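Local coordinates for protein aminotransferase, class III (Deinococcus radiodurans, PDB 3I4J) that probably works as a pyridoxal-phosphate-dependent transaminase of class III, transferring amino groups between an amino donor and a carbonyl acceptor, at residues C[88-93]-C[274-279]; C[113-118]-C[280-285]; C[34-39]-C[404-409]. The protein carries 1 engineered substitution. All coordinates share one frame; numbering follows the deposited sequence.

Contact 1. Residues C[88-93]-C[274-279]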
loop_
_atom_site.group_PDB
_atom_site.type_symbol
_atom_site.label_atom_id
_atom_site.label_comp_id
_atom_site.label_asym_id
_atom_site.label_seq_id
_atom_site.Cartn_x
_atom_site.Cartn_y
_atom_site.Cartn_z
ATOM N N PRO C 88 15.833 9.446 18.215
ATOM C CA PRO C 88 16.813 10.071 17.319
ATOM C C PRO C 88 17.835 9.202 16.587
ATOM O O PRO C 88 18.298 9.582 15.512
ATOM C CB PRO C 88 17.471 11.125 18.212
ATOM C CG PRO C 88 17.397 10.507 19.575
ATOM C CD PRO C 88 15.987 9.965 19.587
ATOM N N THR C 89 18.186 8.051 17.145
ATOM C CA THR C 89 19.167 7.176 16.510
ATOM C C THR C 89 18.550 6.043 15.695
ATOM O O THR C 89 19.266 5.295 15.033
ATOM C CB THR C 89 20.089 6.515 17.555
ATOM O OG1 THR C 89 19.315 5.631 18.374
ATOM C CG2 THR C 89 20.747 7.566 18.438
ATOM N N PHE C 90 17.227 5.914 15.741
ATOM C CA PHE C 90 16.551 4.837 15.023
ATOM C C PHE C 90 16.516 5.002 13.504
ATOM O O PHE C 90 16.587 6.120 12.980
ATOM C CB PHE C 90 15.126 4.661 15.568
ATOM C CG PHE C 90 15.065 3.930 16.885
ATOM C CD1 PHE C 90 15.958 4.234 17.911
ATOM C CD2 PHE C 90 14.104 2.948 17.105
ATOM C CE1 PHE C 90 15.890 3.570 19.137
ATOM C CE2 PHE C 90 14.023 2.279 18.325
ATOM C CZ PHE C 90 14.919 2.591 19.345
ATOM N N ARG C 91 16.401 3.867 12.818
ATOM C CA ARG C 91 16.372 3.805 11.358
ATOM C C ARG C 91 14.950 3.641 10.841
ATOM O O ARG C 91 14.227 2.750 11.274
ATOM C CB ARG C 91 17.227 2.638 10.880
ATOM C CG ARG C 91 18.709 2.804 11.181
ATOM C CD ARG C 91 19.380 3.726 10.167
ATOM N NE ARG C 91 20.811 3.851 10.419
ATOM C CZ ARG C 91 21.709 4.174 9.492
ATOM N NH1 ARG C 91 21.330 4.404 8.239
ATOM N NH2 ARG C 91 22.987 4.273 9.821
ATOM N N PHE C 92 14.583 4.494 9.889
ATOM C CA PHE C 92 13.249 4.519 9.306
ATOM C C PHE C 92 13.104 3.705 8.022
ATOM O O PHE C 92 13.775 3.962 7.021
ATOM C CB PHE C 92 12.844 5.975 9.041
ATOM C CG PHE C 92 11.464 6.135 8.453
ATOM C CD1 PHE C 92 10.347 5.609 9.105
ATOM C CD2 PHE C 92 11.281 6.819 7.255
ATOM C CE1 PHE C 92 9.071 5.764 8.567
ATOM C CE2 PHE C 92 10.007 6.980 6.712
ATOM C CZ PHE C 92 8.901 6.450 7.370
ATOM N N TRP C 93 12.214 2.722 8.072
ATOM C CA TRP C 93 11.908 1.863 6.938
ATOM C C TRP C 93 10.530 2.325 6.463
ATOM O O TRP C 93 9.516 2.052 7.107
ATOM C CB TRP C 93 11.866 0.401 7.387
ATOM C CG TRP C 93 11.333 -0.549 6.349
ATOM C CD1 TRP C 93 10.176 -1.274 6.417
ATOM C CD2 TRP C 93 11.946 -0.886 5.101
ATOM N NE1 TRP C 93 10.031 -2.046 5.288
ATOM C CE2 TRP C 93 11.104 -1.826 4.463
ATOM C CE3 TRP C 93 13.129 -0.487 4.459
ATOM C CZ2 TRP C 93 11.407 -2.377 3.211
ATOM C CZ3 TRP C 93 13.432 -1.036 3.213
ATOM C CH2 TRP C 93 12.571 -1.972 2.603
ATOM N N LEU C 274 10.419 2.266 12.778
ATOM C CA LEU C 274 11.672 2.848 13.247
ATOM C C LEU C 274 12.320 1.729 14.037
ATOM O O LEU C 274 11.716 1.200 14.973
ATOM C CB LEU C 274 11.415 4.059 14.149
ATOM C CG LEU C 274 11.006 5.361 13.453
ATOM C CD1 LEU C 274 10.509 6.366 14.493
ATOM C CD2 LEU C 274 12.198 5.925 12.673
ATOM N N ALA C 275 13.528 1.347 13.637
ATOM C CA ALA C 275 14.250 0.268 14.300
ATOM C C ALA C 275 15.482 0.766 15.039
ATOM O O ALA C 275 16.184 1.662 14.571
ATOM C CB ALA C 275 14.649 -0.790 13.281
ATOM N N ALA C 276 15.744 0.172 16.199
ATOM C CA ALA C 276 16.903 0.546 16.998
ATOM C C ALA C 276 18.163 0.261 16.180
ATOM O O ALA C 276 18.203 -0.701 15.416
ATOM C CB ALA C 276 16.920 -0.269 18.288
ATOM N N PRO C 277 19.209 1.096 16.335
ATOM C CA PRO C 277 20.476 0.931 15.605
ATOM C C PRO C 277 21.005 -0.502 15.642
ATOM O O PRO C 277 21.456 -1.035 14.630
ATOM C CB PRO C 277 21.417 1.897 16.322
ATOM C CG PRO C 277 20.516 2.977 16.763
ATOM C CD PRO C 277 19.293 2.233 17.269
ATOM N N GLN C 278 20.947 -1.115 16.819
ATOM C CA GLN C 278 21.407 -2.489 17.020
ATOM C C GLN C 278 20.715 -3.462 16.065
ATOM O O GLN C 278 21.351 -4.334 15.476
ATOM C CB GLN C 278 21.130 -2.907 18.468
ATOM C CG GLN C 278 21.164 -4.402 18.736
ATOM C CD GLN C 278 22.567 -4.960 18.810
ATOM O OE1 GLN C 278 23.310 -4.945 17.827
ATOM N NE2 GLN C 278 22.941 -5.458 19.984
ATOM N N VAL C 279 19.404 -3.314 15.928
ATOM C CA VAL C 279 18.635 -4.185 15.051
ATOM C C VAL C 279 18.993 -3.925 13.586
ATOM O O VAL C 279 19.208 -4.862 12.817
ATOM C CB VAL C 279 17.127 -3.975 15.266
ATOM C CG1 VAL C 279 16.334 -4.838 14.295
ATOM C CG2 VAL C 279 16.765 -4.325 16.713
#
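Arg-91 and Ala-275 form an antiparallel hydrogen-bonded pair, Arg-91 N to Ala-275 O and Ala-275 N to Arg-91 O both measuring 2.8 Å, and Phe-92 faces Leu-274 as the next, non-hydrogen-bonded pair. Strand 91-95, outermost within this chain, is thus joined to strand 271-275, which runs against both its neighbours in the mixed seven-stranded sheet, the large-domain sheet of fold-type I pyridoxal-phosphate enzymes. Just before the strand, the Phe-90 ring lies flat against the turn at Ala-276: Ala-276 CA stands 3.5 Å from the ring centroid, only 7° off the normal, a CH-pi contact. Ala-276 CB touches Phe-90 CZ at 3.6 Å, while Leu-274 O lies at the ring edge, in plane. With CG anti to the carbonyl carbon (chi1 -77°), Phe-90 CG comes within 3.4 Å of Ala-275 O. An alanine at Phe-90 would probably leave Ala-276, the N-cap of helix 277-284, without its aromatic neighbour and open a gap beside Pro-277 CD. On the face carrying Phe-92 and Leu-274, Leu-274 CD2 packs 3.7 Å from Phe-92 CB. Arg-91 leaves by the other face, its NH1 bonded to Val-4 O of the second subunit. The side chains of Pro-277 and Thr-89 cross at about a right angle, Pro-277 CG lying 3.3 Å from Thr-89 OG1.

Contact 2. Residues C[113-118]-C[280-285]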
loop_
_atom_site.group_PDB
_atom_site.type_symbol
_atom_site.label_atom_id
_atom_site.label_comp_id
_atom_site.label_asym_id
_atom_site.label_seq_id
_atom_site.Cartn_x
_atom_site.Cartn_y
_atom_site.Cartn_z
ATOM N N HIS C 113 17.266 -12.359 14.997
ATOM C CA HIS C 113 17.755 -13.520 15.731
ATOM C C HIS C 113 18.487 -14.528 14.859
ATOM O O HIS C 113 19.438 -15.173 15.308
ATOM C CB HIS C 113 16.593 -14.172 16.475
ATOM C CG HIS C 113 16.040 -13.303 17.558
ATOM N ND1 HIS C 113 14.717 -12.921 17.610
ATOM C CD2 HIS C 113 16.655 -12.674 18.588
ATOM C CE1 HIS C 113 14.542 -12.092 18.624
ATOM N NE2 HIS C 113 15.702 -11.925 19.233
ATOM N N VAL C 114 18.053 -14.663 13.611
ATOM C CA VAL C 114 18.704 -15.585 12.691
ATOM C C VAL C 114 20.128 -15.112 12.389
ATOM O O VAL C 114 21.063 -15.918 12.332
ATOM C CB VAL C 114 17.911 -15.706 11.369
ATOM C CG1 VAL C 114 18.763 -16.395 10.308
ATOM C CG2 VAL C 114 16.630 -16.502 11.606
ATOM N N GLU C 115 20.292 -13.806 12.210
ATOM C CA GLU C 115 21.601 -13.230 11.915
ATOM C C GLU C 115 22.560 -13.427 13.083
ATOM O O GLU C 115 23.771 -13.565 12.888
ATOM C CB GLU C 115 21.484 -11.731 11.634
ATOM C CG GLU C 115 20.702 -11.353 10.382
ATOM C CD GLU C 115 21.370 -11.818 9.101
ATOM O OE1 GLU C 115 22.589 -12.096 9.133
ATOM O OE2 GLU C 115 20.678 -11.893 8.058
ATOM N N ARG C 116 22.014 -13.430 14.295
ATOM C CA ARG C 116 22.822 -13.594 15.500
ATOM C C ARG C 116 23.099 -15.054 15.844
ATOM O O ARG C 116 23.695 -15.352 16.882
ATOM C CB ARG C 116 22.137 -12.909 16.689
ATOM C CG ARG C 116 21.942 -11.413 16.523
ATOM C CD ARG C 116 21.220 -10.846 17.728
ATOM N NE ARG C 116 22.015 -11.037 18.936
ATOM C CZ ARG C 116 21.548 -10.909 20.170
ATOM N NH1 ARG C 116 20.277 -10.589 20.368
ATOM N NH2 ARG C 116 22.351 -11.108 21.205
ATOM N N GLY C 117 22.659 -15.962 14.980
ATOM C CA GLY C 117 22.890 -17.377 15.208
ATOM C C GLY C 117 21.939 -18.031 16.192
ATOM O O GLY C 117 22.286 -19.026 16.832
ATOM N N GLU C 118 20.739 -17.474 16.319
ATOM C CA GLU C 118 19.732 -18.017 17.222
ATOM C C GLU C 118 18.427 -18.264 16.469
ATOM O O GLU C 118 17.400 -17.640 16.749
ATOM C CB GLU C 118 19.513 -17.060 18.398
ATOM C CG GLU C 118 20.669 -17.082 19.402
ATOM C CD GLU C 118 20.531 -16.065 20.530
ATOM O OE1 GLU C 118 19.402 -15.624 20.824
ATOM O OE2 GLU C 118 21.565 -15.716 21.138
ATOM N N TYR C 280 19.061 -2.654 13.208
ATOM C CA TYR C 280 19.409 -2.277 11.836
ATOM C C TYR C 280 20.791 -2.809 11.452
ATOM O O TYR C 280 20.958 -3.444 10.409
ATOM C CB TYR C 280 19.400 -0.750 11.689
ATOM C CG TYR C 280 19.904 -0.249 10.352
ATOM C CD1 TYR C 280 19.212 -0.528 9.174
ATOM C CD2 TYR C 280 21.072 0.512 10.266
ATOM C CE1 TYR C 280 19.667 -0.065 7.939
ATOM C CE2 TYR C 280 21.540 0.979 9.036
ATOM C CZ TYR C 280 20.832 0.685 7.878
ATOM O OH TYR C 280 21.297 1.133 6.663
ATOM N N GLU C 281 21.781 -2.547 12.301
ATOM C CA GLU C 281 23.151 -2.990 12.040
ATOM C C GLU C 281 23.275 -4.509 11.924
ATOM O O GLU C 281 24.089 -5.014 11.149
ATOM C CB GLU C 281 24.081 -2.479 13.141
ATOM C CG GLU C 281 24.196 -0.968 13.207
ATOM C CD GLU C 281 24.939 -0.500 14.446
ATOM O OE1 GLU C 281 25.987 -1.101 14.770
ATOM O OE2 GLU C 281 24.482 0.470 15.090
ATOM N N THR C 282 22.474 -5.239 12.692
ATOM C CA THR C 282 22.502 -6.699 12.656
ATOM C C THR C 282 22.006 -7.223 11.312
ATOM O O THR C 282 22.586 -8.146 10.735
ATOM C CB THR C 282 21.625 -7.298 13.781
ATOM O OG1 THR C 282 22.209 -6.987 15.051
ATOM C CG2 THR C 282 21.505 -8.807 13.636
ATOM N N VAL C 283 20.931 -6.626 10.810
ATOM C CA VAL C 283 20.369 -7.046 9.535
ATOM C C VAL C 283 21.234 -6.590 8.354
ATOM O O VAL C 283 21.335 -7.295 7.351
ATOM C CB VAL C 283 18.907 -6.529 9.371
ATOM C CG1 VAL C 283 18.862 -5.024 9.491
ATOM C CG2 VAL C 283 18.347 -6.964 8.033
ATOM N N MET C 284 21.868 -5.425 8.472
ATOM C CA MET C 284 22.725 -4.931 7.393
ATOM C C MET C 284 23.954 -5.823 7.246
ATOM O O MET C 284 24.475 -6.001 6.145
ATOM C CB MET C 284 23.163 -3.487 7.655
ATOM C CG MET C 284 22.067 -2.448 7.439
ATOM S SD MET C 284 21.377 -2.430 5.747
ATOM C CE MET C 284 19.867 -3.379 5.991
ATOM N N GLY C 285 24.412 -6.384 8.362
ATOM C CA GLY C 285 25.565 -7.265 8.325
ATOM C C GLY C 285 25.199 -8.598 7.700
ATOM O O GLY C 285 24.017 -8.912 7.532
#
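Thr-282, halfway along 280-285, meets Glu-115 and Arg-116 where helix 98-115 runs out; Glu-115 CA and Thr-282 CA, 6.6 Å apart, are the closest CA pair of the two segments. Before it in sequence, Tyr-280 belongs to the subunit interface, its ring meeting Phe-5 of the second subunit edge-to-face. The touching atom of Thr-282 is its methyl: CG2 lies 3.5 Å from Glu-115 CB. The same methyl reaches Arg-116 CG at 3.9 Å, so it rests against the aliphatic roots of two long polar side chains. Thr-282 OG1, anti to the carbonyl carbon (chi1 -67°), sits beside the backbone N and hydrogen-bonds to Gln-278 O one turn earlier, leaving the methyl to face the other helix. Val-283 contributes mainly backbone, its CA 4.4 Å from Glu-115 CG; its CB points away from 113-118, and the side chain packs on Leu-108 and Gln-111, earlier in helix 98-115, and on Phe-5 of the second subunit. Gly-285, first residue past the helix, brings its O 3.8 Å from Glu-115 OE1, a loose approach of two oxygens and no bond. The other oxygen of Glu-115, OE2, is hydrogen-bonded to Gln-111 NE2, one turn back in its own helix. No hydrogen bond links the two segments, and 169 Å² in all is buried between them. Helix 98-115 closes in a Schellman motif, with Gly-117 at positive phi and Glu-118 N bonded to His-113 O at 2.8 Å. The contact is plain surface packing between the ends of two helices, the second of them the helix that directly follows the antiparallel strand of the fold-type I large domain.

Contact 3. Residues C[34-39]-C[404-409]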
loop_
_atom_site.group_PDB
_atom_site.type_symbol
_atom_site.label_atom_id
_atom_site.label_comp_id
_atom_site.label_asym_id
_atom_site.label_seq_id
_atom_site.Cartn_x
_atom_site.Cartn_y
_atom_site.Cartn_z
ATOM N N GLY C 34 -15.731 12.838 13.429
ATOM C CA GLY C 34 -15.433 12.426 14.793
ATOM C C GLY C 34 -14.382 11.346 14.972
ATOM O O GLY C 34 -13.855 11.183 16.070
ATOM N N SER C 35 -14.077 10.606 13.911
ATOM C CA SER C 35 -13.075 9.548 13.989
ATOM C C SER C 35 -11.938 9.768 12.992
ATOM O O SER C 35 -11.172 8.843 12.708
ATOM C CB SER C 35 -13.726 8.191 13.727
ATOM O OG SER C 35 -14.325 8.172 12.444
ATOM N N SER C 36 -11.831 10.991 12.468
ATOM C CA SER C 36 -10.789 11.337 11.497
ATOM C C SER C 36 -10.767 10.269 10.408
ATOM O O SER C 36 -9.700 9.804 9.995
ATOM C CB SER C 36 -9.419 11.390 12.179
ATOM O OG SER C 36 -9.436 12.244 13.312
ATOM N N GLY C 37 -11.951 9.899 9.934
ATOM C CA GLY C 37 -12.049 8.851 8.938
ATOM C C GLY C 37 -11.933 7.560 9.735
ATOM O O GLY C 37 -12.910 7.080 10.316
ATOM N N ALA C 38 -10.728 7.004 9.769
ATOM C CA ALA C 38 -10.452 5.787 10.527
ATOM C C ALA C 38 -9.182 6.095 11.312
ATOM O O ALA C 38 -8.192 5.364 11.234
ATOM C CB ALA C 38 -10.224 4.610 9.578
ATOM N N LEU C 39 -9.236 7.190 12.069
ATOM C CA LEU C 39 -8.113 7.680 12.860
ATOM C C LEU C 39 -6.913 7.908 11.949
ATOM O O LEU C 39 -5.781 7.546 12.265
ATOM C CB LEU C 39 -7.776 6.710 14.001
ATOM C CG LEU C 39 -8.590 6.984 15.272
ATOM C CD1 LEU C 39 -10.072 6.756 15.019
ATOM C CD2 LEU C 39 -8.105 6.080 16.381
ATOM N N GLY C 404 -12.175 9.628 17.800
ATOM C CA GLY C 404 -10.868 10.230 17.669
ATOM C C GLY C 404 -10.851 11.244 16.548
ATOM O O GLY C 404 -10.457 10.927 15.427
ATOM N N PRO C 405 -11.286 12.479 16.825
ATOM C CA PRO C 405 -11.314 13.543 15.822
ATOM C C PRO C 405 -9.900 14.064 15.564
ATOM O O PRO C 405 -8.950 13.674 16.248
ATOM C CB PRO C 405 -12.214 14.592 16.472
ATOM C CG PRO C 405 -11.860 14.452 17.933
ATOM C CD PRO C 405 -11.828 12.949 18.116
ATOM N N PRO C 406 -9.738 14.940 14.562
ATOM C CA PRO C 406 -8.420 15.496 14.244
ATOM C C PRO C 406 -7.804 16.199 15.450
ATOM O O PRO C 406 -8.508 16.852 16.224
ATOM C CB PRO C 406 -8.724 16.466 13.106
ATOM C CG PRO C 406 -9.867 15.796 12.404
ATOM C CD PRO C 406 -10.738 15.345 13.557
ATOM N N LEU C 407 -6.490 16.061 15.601
ATOM C CA LEU C 407 -5.763 16.669 16.710
ATOM C C LEU C 407 -5.883 18.190 16.711
ATOM O O LEU C 407 -5.602 18.846 17.716
ATOM C CB LEU C 407 -4.289 16.257 16.639
ATOM C CG LEU C 407 -3.918 14.892 17.230
ATOM C CD1 LEU C 407 -4.971 13.861 16.893
ATOM C CD2 LEU C 407 -2.538 14.468 16.737
ATOM N N SER C 408 -6.307 18.734 15.577
ATOM C CA SER C 408 -6.485 20.173 15.401
ATOM C C SER C 408 -7.896 20.659 15.751
ATOM O O SER C 408 -8.211 21.839 15.589
ATOM C CB SER C 408 -6.164 20.534 13.950
ATOM O OG SER C 408 -6.810 19.623 13.073
ATOM N N ILE C 409 -8.747 19.758 16.228
ATOM C CA ILE C 409 -10.120 20.122 16.580
ATOM C C ILE C 409 -10.121 21.195 17.671
ATOM O O ILE C 409 -9.269 21.179 18.558
ATOM C CB ILE C 409 -10.908 18.884 17.061
ATOM C CG1 ILE C 409 -12.379 19.239 17.260
ATOM C CG2 ILE C 409 -10.296 18.340 18.353
ATOM C CD1 ILE C 409 -13.264 18.026 17.469
#
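The loop between strand 400-403 and helix 411-428, in the C-terminal part of the chain, is bonded at Gly-404 to Gly-34 and Ser-36, just past strand 30-32, the last strand of the small N-terminal antiparallel sheet. Gly-404 N donates to Gly-34 O over 2.9 Å, in the carbonyl plane. Gly-404 O in turn accepts from Ser-36 OG at 2.7 Å, the donor tilted 16° from its plane, so both polar backbone atoms of one glycine are held. Ser-36 OG also lies against the Pro-406 ring, 3.4 Å from Pro-406 CD, and takes a weak bond from Arg-239 NH1. Arg-239 NH2 bonds Pro-405 O, so the one guanidinium reaches both segments. Pro-405 packs its CD 3.4 Å from Gly-34 O. Leu-39 CD1 comes 4.2 Å from Gly-404 O, and a CB at Gly-404 would be a tight fit against Leu-39 CG. Within 34-39, Ser-35 OG donates to Gly-37 O at 2.8 Å from above the carbonyl plane. Every touching residue is buried, and a type I beta turn from Pro-406 to Ile-409 leads on to the last helix. Such joining of N-terminal and C-terminal chain parts is characteristic of the small domain in class III aminotransferases.

Contacts 1 and 2 are neighbours, their centres 14 Å apart. Both draw on helix 277-284, and strand 91-95 and helix 98-115 follow one another in the chain. Arg-91 CZ packs 3.2 Å from Tyr-280 CE2 between them. Along the sequence their segments alternate: 88-93, 113-118, 274-279, 280-285. Contact 3, from 34-39 to 404-409, encloses all of these, yet it lies across the chain's centre, with its own centre about 29 Å from that of contact 1 and about 39 Å from that of contact 2. Contact 1 thus lies at one edge of the seven-stranded sheet, and contact 2 packs the helices that follow its two strands; the third joins an N-terminal part of the chain to a C-terminal part; all three touch the second subunit.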